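Local coordinates for putative fructose-bisphosphate aldolase (Coccidioides immitis, PDB 3PM6), which is a putative class II member of the fructose-bisphosphate aldolase family, a TIM-barrel protein that holds a zinc ion, at residues 114-119 against 185-190; 146-151 against 247-252. All coordinates share one frame; numbering follows the deposited sequence.

Contact 1. Residues 114-119 against 185-190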
loop_
_atom_site.group_PDB
_atom_site.type_symbol
_atom_site.label_atom_id
_atom_site.label_comp_id
_atom_site.label_asym_id
_atom_site.label_seq_id
_atom_site.Cartn_x
_atom_site.Cartn_y
_atom_site.Cartn_z
ATOM N N PHE A 114 -12.896 -7.293 -2.623
ATOM C CA PHE A 114 -12.495 -8.654 -2.187
ATOM C C PHE A 114 -13.062 -9.703 -3.083
ATOM O O PHE A 114 -14.212 -9.590 -3.495
ATOM C CB PHE A 114 -12.907 -8.935 -0.719
ATOM C CG PHE A 114 -12.084 -8.180 0.260
ATOM C CD1 PHE A 114 -10.824 -8.641 0.615
ATOM C CD2 PHE A 114 -12.507 -6.950 0.736
ATOM C CE1 PHE A 114 -10.044 -7.916 1.480
ATOM C CE2 PHE A 114 -11.736 -6.223 1.624
ATOM C CZ PHE A 114 -10.495 -6.701 1.984
ATOM N N ASP A 115 -12.269 -10.731 -3.373
ATOM C CA ASP A 115 -12.808 -11.898 -4.074
ATOM C C ASP A 115 -13.506 -12.860 -3.100
ATOM O O ASP A 115 -14.389 -13.611 -3.493
ATOM C CB ASP A 115 -11.688 -12.610 -4.811
ATOM C CG ASP A 115 -10.966 -11.695 -5.787
ATOM O OD1 ASP A 115 -11.569 -11.318 -6.800
ATOM O OD2 ASP A 115 -9.804 -11.335 -5.539
ATOM N N SER A 116 -13.080 -12.846 -1.830
ATOM C CA SER A 116 -13.608 -13.767 -0.817
ATOM C C SER A 116 -13.479 -13.171 0.554
ATOM O O SER A 116 -12.664 -12.284 0.783
ATOM C CB SER A 116 -12.916 -15.140 -0.864
ATOM O OG SER A 116 -11.513 -15.026 -0.766
ATOM N N ILE A 117 -14.292 -13.631 1.489
ATOM C CA ILE A 117 -14.260 -13.012 2.812
ATOM C C ILE A 117 -14.424 -14.137 3.780
ATOM O O ILE A 117 -15.209 -15.040 3.541
ATOM C CB ILE A 117 -15.434 -12.009 2.959
ATOM C CG1 ILE A 117 -15.258 -10.808 2.018
ATOM C CG2 ILE A 117 -15.678 -11.594 4.446
ATOM C CD1 ILE A 117 -16.444 -9.766 2.107
ATOM N N MET A 118 -13.682 -14.099 4.876
ATOM C CA MET A 118 -13.916 -15.059 5.901
ATOM C C MET A 118 -14.971 -14.545 6.862
ATOM O O MET A 118 -14.710 -13.629 7.618
ATOM C CB MET A 118 -12.622 -15.446 6.657
ATOM C CG MET A 118 -12.891 -16.465 7.744
ATOM S SD MET A 118 -11.484 -16.703 8.859
ATOM C CE MET A 118 -12.101 -18.195 9.704
ATOM N N VAL A 119 -16.152 -15.156 6.846
ATOM C CA VAL A 119 -17.224 -14.799 7.800
ATOM C C VAL A 119 -16.952 -15.597 9.061
ATOM O O VAL A 119 -17.394 -16.740 9.184
ATOM C CB VAL A 119 -18.648 -15.122 7.230
ATOM C CG1 VAL A 119 -19.705 -14.660 8.185
ATOM C CG2 VAL A 119 -18.823 -14.481 5.837
ATOM N N ILE A 185 -21.699 -21.501 2.461
ATOM C CA ILE A 185 -20.261 -21.124 2.450
ATOM C C ILE A 185 -19.536 -21.900 1.383
ATOM O O ILE A 185 -20.000 -22.940 0.995
ATOM C CB ILE A 185 -19.563 -21.501 3.748
ATOM C CG1 ILE A 185 -19.685 -23.004 3.922
ATOM C CG2 ILE A 185 -20.111 -20.698 4.878
ATOM C CD1 ILE A 185 -19.407 -23.487 5.283
ATOM N N ASN A 186 -18.389 -21.413 0.914
ATOM C CA ASN A 186 -17.599 -22.163 -0.056
ATOM C C ASN A 186 -16.488 -22.950 0.610
ATOM O O ASN A 186 -16.202 -24.073 0.198
ATOM C CB ASN A 186 -17.004 -21.229 -1.087
ATOM C CG ASN A 186 -18.073 -20.414 -1.805
ATOM O OD1 ASN A 186 -18.244 -19.203 -1.542
ATOM N ND2 ASN A 186 -18.825 -21.079 -2.694
ATOM N N TRP A 187 -15.862 -22.358 1.634
ATOM C CA TRP A 187 -14.727 -22.971 2.342
ATOM C C TRP A 187 -14.964 -23.038 3.849
ATOM O O TRP A 187 -15.687 -22.225 4.387
ATOM C CB TRP A 187 -13.447 -22.177 2.071
ATOM C CG TRP A 187 -13.256 -21.795 0.621
ATOM C CD1 TRP A 187 -13.581 -22.539 -0.478
ATOM C CD2 TRP A 187 -12.638 -20.600 0.123
ATOM N NE1 TRP A 187 -13.246 -21.855 -1.637
ATOM C CE2 TRP A 187 -12.672 -20.662 -1.289
ATOM C CE3 TRP A 187 -12.079 -19.477 0.732
ATOM C CZ2 TRP A 187 -12.144 -19.666 -2.087
ATOM C CZ3 TRP A 187 -11.564 -18.472 -0.069
ATOM C CH2 TRP A 187 -11.602 -18.574 -1.463
ATOM N N LEU A 188 -14.357 -24.020 4.511
ATOM C CA LEU A 188 -14.485 -24.241 5.946
ATOM C C LEU A 188 -13.103 -24.235 6.584
ATOM O O LEU A 188 -12.182 -24.808 6.034
ATOM C CB LEU A 188 -15.142 -25.606 6.233
ATOM C CG LEU A 188 -16.675 -25.753 6.214
ATOM C CD1 LEU A 188 -17.095 -27.136 6.655
ATOM C CD2 LEU A 188 -17.334 -24.715 7.129
ATOM N N ALA A 189 -12.979 -23.574 7.740
ATOM C CA ALA A 189 -11.749 -23.505 8.525
ATOM C C ALA A 189 -11.965 -24.366 9.747
ATOM O O ALA A 189 -12.579 -23.919 10.719
ATOM C CB ALA A 189 -11.480 -22.060 8.952
ATOM N N PRO A 190 -11.503 -25.629 9.696
ATOM C CA PRO A 190 -11.834 -26.455 10.852
ATOM C C PRO A 190 -10.915 -26.208 12.044
ATOM O O PRO A 190 -9.750 -25.863 11.874
ATOM C CB PRO A 190 -11.696 -27.902 10.324
ATOM C CG PRO A 190 -10.727 -27.806 9.075
ATOM C CD PRO A 190 -10.987 -26.396 8.529
#

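Contact 2. Residues 146-151 against 247-252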
loop_
_atom_site.group_PDB
_atom_site.type_symbol
_atom_site.label_atom_id
_atom_site.label_comp_id
_atom_site.label_asym_id
_atom_site.label_seq_id
_atom_site.Cartn_x
_atom_site.Cartn_y
_atom_site.Cartn_z
ATOM N N ALA A 146 -17.122 -14.907 -2.652
ATOM C CA ALA A 146 -17.019 -16.220 -2.046
ATOM C C ALA A 146 -16.748 -16.106 -0.524
ATOM O O ALA A 146 -16.311 -15.057 -0.042
ATOM C CB ALA A 146 -15.906 -16.994 -2.720
ATOM N N THR A 147 -17.016 -17.161 0.237
ATOM C CA THR A 147 -16.979 -17.052 1.706
ATOM C C THR A 147 -16.378 -18.262 2.386
ATOM O O THR A 147 -16.441 -19.369 1.874
ATOM C CB THR A 147 -18.367 -16.812 2.352
ATOM O OG1 THR A 147 -19.220 -17.896 2.051
ATOM C CG2 THR A 147 -19.012 -15.537 1.883
ATOM N N GLU A 148 -15.800 -18.021 3.544
ATOM C CA GLU A 148 -15.181 -19.062 4.366
ATOM C C GLU A 148 -15.809 -18.860 5.715
ATOM O O GLU A 148 -16.038 -17.725 6.102
ATOM C CB GLU A 148 -13.674 -18.826 4.444
ATOM C CG GLU A 148 -12.898 -19.709 5.415
ATOM C CD GLU A 148 -11.406 -19.379 5.423
ATOM O OE1 GLU A 148 -10.830 -19.108 4.336
ATOM O OE2 GLU A 148 -10.805 -19.373 6.521
ATOM N N ALA A 149 -16.068 -19.952 6.427
ATOM C CA ALA A 149 -16.598 -19.901 7.765
ATOM C C ALA A 149 -15.870 -20.887 8.652
ATOM O O ALA A 149 -15.145 -21.762 8.161
ATOM C CB ALA A 149 -18.093 -20.187 7.751
ATOM N N GLU A 150 -16.020 -20.694 9.956
ATOM C CA GLU A 150 -15.339 -21.532 10.956
ATOM C C GLU A 150 -16.320 -22.344 11.801
ATOM O O GLU A 150 -16.920 -21.829 12.769
ATOM C CB GLU A 150 -14.488 -20.665 11.874
ATOM C CG GLU A 150 -13.649 -21.445 12.878
ATOM C CD GLU A 150 -12.636 -20.532 13.589
ATOM O OE1 GLU A 150 -11.958 -19.738 12.919
ATOM O OE2 GLU A 150 -12.501 -20.632 14.809
ATOM N N PRO A 151 -16.461 -23.635 11.487
ATOM C CA PRO A 151 -17.425 -24.471 12.225
ATOM C C PRO A 151 -16.796 -24.952 13.514
ATOM O O PRO A 151 -16.661 -26.162 13.732
ATOM C CB PRO A 151 -17.651 -25.650 11.280
ATOM C CG PRO A 151 -16.409 -25.740 10.475
ATOM C CD PRO A 151 -15.712 -24.406 10.489
ATOM N N LYS A 247 -6.218 -24.674 1.174
ATOM C CA LYS A 247 -5.807 -23.296 1.403
ATOM C C LYS A 247 -5.073 -23.286 2.729
ATOM O O LYS A 247 -5.612 -23.757 3.756
ATOM C CB LYS A 247 -7.030 -22.373 1.452
ATOM C CG LYS A 247 -6.738 -20.869 1.742
ATOM C CD LYS A 247 -8.045 -20.063 1.618
ATOM C CE LYS A 247 -7.941 -18.625 2.088
ATOM N NZ LYS A 247 -8.238 -18.483 3.547
ATOM N N VAL A 248 -3.841 -22.762 2.699
ATOM C CA VAL A 248 -3.010 -22.619 3.900
ATOM C C VAL A 248 -2.743 -21.140 4.208
ATOM O O VAL A 248 -2.090 -20.424 3.413
ATOM C CB VAL A 248 -1.662 -23.371 3.713
ATOM C CG1 VAL A 248 -0.682 -23.022 4.835
ATOM C CG2 VAL A 248 -1.900 -24.877 3.599
ATOM N N ASN A 249 -3.234 -20.698 5.377
ATOM C CA ASN A 249 -3.053 -19.351 5.876
ATOM C C ASN A 249 -1.757 -19.209 6.653
ATOM O O ASN A 249 -1.455 -20.027 7.544
ATOM C CB ASN A 249 -4.201 -18.946 6.840
ATOM C CG ASN A 249 -5.531 -18.745 6.109
ATOM O OD1 ASN A 249 -5.666 -19.100 4.931
ATOM N ND2 ASN A 249 -6.503 -18.171 6.794
ATOM N N VAL A 250 -1.089 -18.088 6.410
ATOM C CA VAL A 250 0.189 -17.801 7.006
ATOM C C VAL A 250 0.197 -16.362 7.445
ATOM O O VAL A 250 -0.338 -15.505 6.766
ATOM C CB VAL A 250 1.311 -17.985 5.960
ATOM C CG1 VAL A 250 2.656 -17.731 6.582
ATOM C CG2 VAL A 250 1.264 -19.399 5.399
ATOM N N ASN A 251 0.833 -16.092 8.570
ATOM C CA ASN A 251 1.002 -14.715 9.014
ATOM C C ASN A 251 2.436 -14.420 9.517
ATOM O O ASN A 251 3.285 -13.926 8.748
ATOM C CB ASN A 251 -0.073 -14.348 10.068
ATOM C CG ASN A 251 0.035 -12.904 10.506
ATOM O OD1 ASN A 251 0.864 -12.175 9.971
ATOM N ND2 ASN A 251 -0.781 -12.478 11.485
ATOM N N ARG A 252 2.672 -14.706 10.801
ATOM C CA ARG A 252 3.957 -14.501 11.483
ATOM C C ARG A 252 5.177 -15.055 10.720
ATOM O O ARG A 252 6.244 -14.407 10.702
ATOM C CB ARG A 252 3.927 -15.119 12.886
HETATM O O HOH W 1 -9.141 -17.078 6.036
#

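Contact 1. Residues 114-119 against 185-190
Ser116 against Trp187 and Met118 against Ala189 form a small, buried packing contact inside the TIM barrel, joining strands 116-119 and 187-188. These are the fourth and sixth strands of the closed parallel sheet, with strand 146-149 inserted between them, so they meet through side chains alone; Met118 and Trp187 keep their CA atoms 8.7 Å apart. The indole reaches across to Ser116. Its CG stands anti to the carbonyl carbon of Trp187 (chi1 -45°), and the outer end of the six-membered ring is carried toward the serine. Ser116 meets that end with two atoms: OG lies 3.5 Å from Trp187 CZ3, and CB lies 3.7 Å from Trp187 CH2. The hydroxyl approaches the ring obliquely, and its hydrogen-bond partner is His88 ND1 on strand 85-92; its contact with the indole is van der Waals packing. Farther along the strand Met118 is fully extended, CG anti to the backbone N (chi1 180°), which brings its terminal methyl to Ala189: Met118 CE is 4.0 Å from Ala189 CB, a methyl-to-methyl touch. The methionine also packs on His91 and His227, two of the three histidines at the zinc ion, and its side chain comes within about 6 Å of the metal; Ala189 touches His227 as well. With no hydrogen bond joining the two segments, the contact rests on dispersion and shape, and the one polar side-chain atom that touches, Ser116 OG, has its partner in His88.

Contact 2. Residues 146-151 against 247-252
Lys247 NZ is gripped by two oxygens, Glu148 OE1 from across the barrel and Asn249 OD1 from its own strand. The bond from Lys247 NZ to Glu148 OE1 is 2.8 Å long, is part of a salt bridge, and falls on the syn lone pair of the carboxylate. The second bond, Lys247 NZ to Asn249 OD1, measures 3.0 Å and meets a lone pair in the carbonyl plane at a C=O...N angle of 118°. One water completes the circuit: it donates to Glu148 OE2 over 2.9 Å and accepts from Asn249 ND2 over 3.0 Å, so carboxylate, ammonium, amide and water form a closed polar ring. The amide is thereby held at both ends, which fixes its rotation. Strands 146-149 and 245-250 are the fifth and eighth of the TIM barrel, and Glu148 CA stays 10.7 Å from Lys247 CA; the long side chains of Glu148 and Lys247, coming from opposite directions, meet in the interior. Glu148 is extended, with CG anti to the backbone N (chi1 172°). Lys247 runs straight as far as CE and then bends (chi4 -89°), turning NZ toward the carboxylate and the amide. All three residues are buried, and both Glu148 and Lys247 pack on His88. Glu148 OE2 also hydrogen-bonds His227 NE2, making the glutamate a second-shell residue that probably helps orient this zinc ligand. Asn249 packs on His227 too, its side chain about 4 Å from the zinc ion.

Both contacts are core contacts of the same barrel, their centres about 7 Å apart, and strand 146-149 relates them: it supplies one side of contact 2 and is bonded to both strands of contact 1. Its backbone reaches each of them, with probable hydrogen bonds from Val119 N to Glu148 O (2.7 Å) and from Ala189 N to Ala149 O (2.9 Å). Contact 1 joins next-but-one strands by mainly apolar packing, whereas contact 2 spans a wider part of the interior with a salt bridge and a water. They converge at the zinc site, where contact 1 adds apolar packing and contact 2 a hydrogen bond to the same zinc ligand, His227.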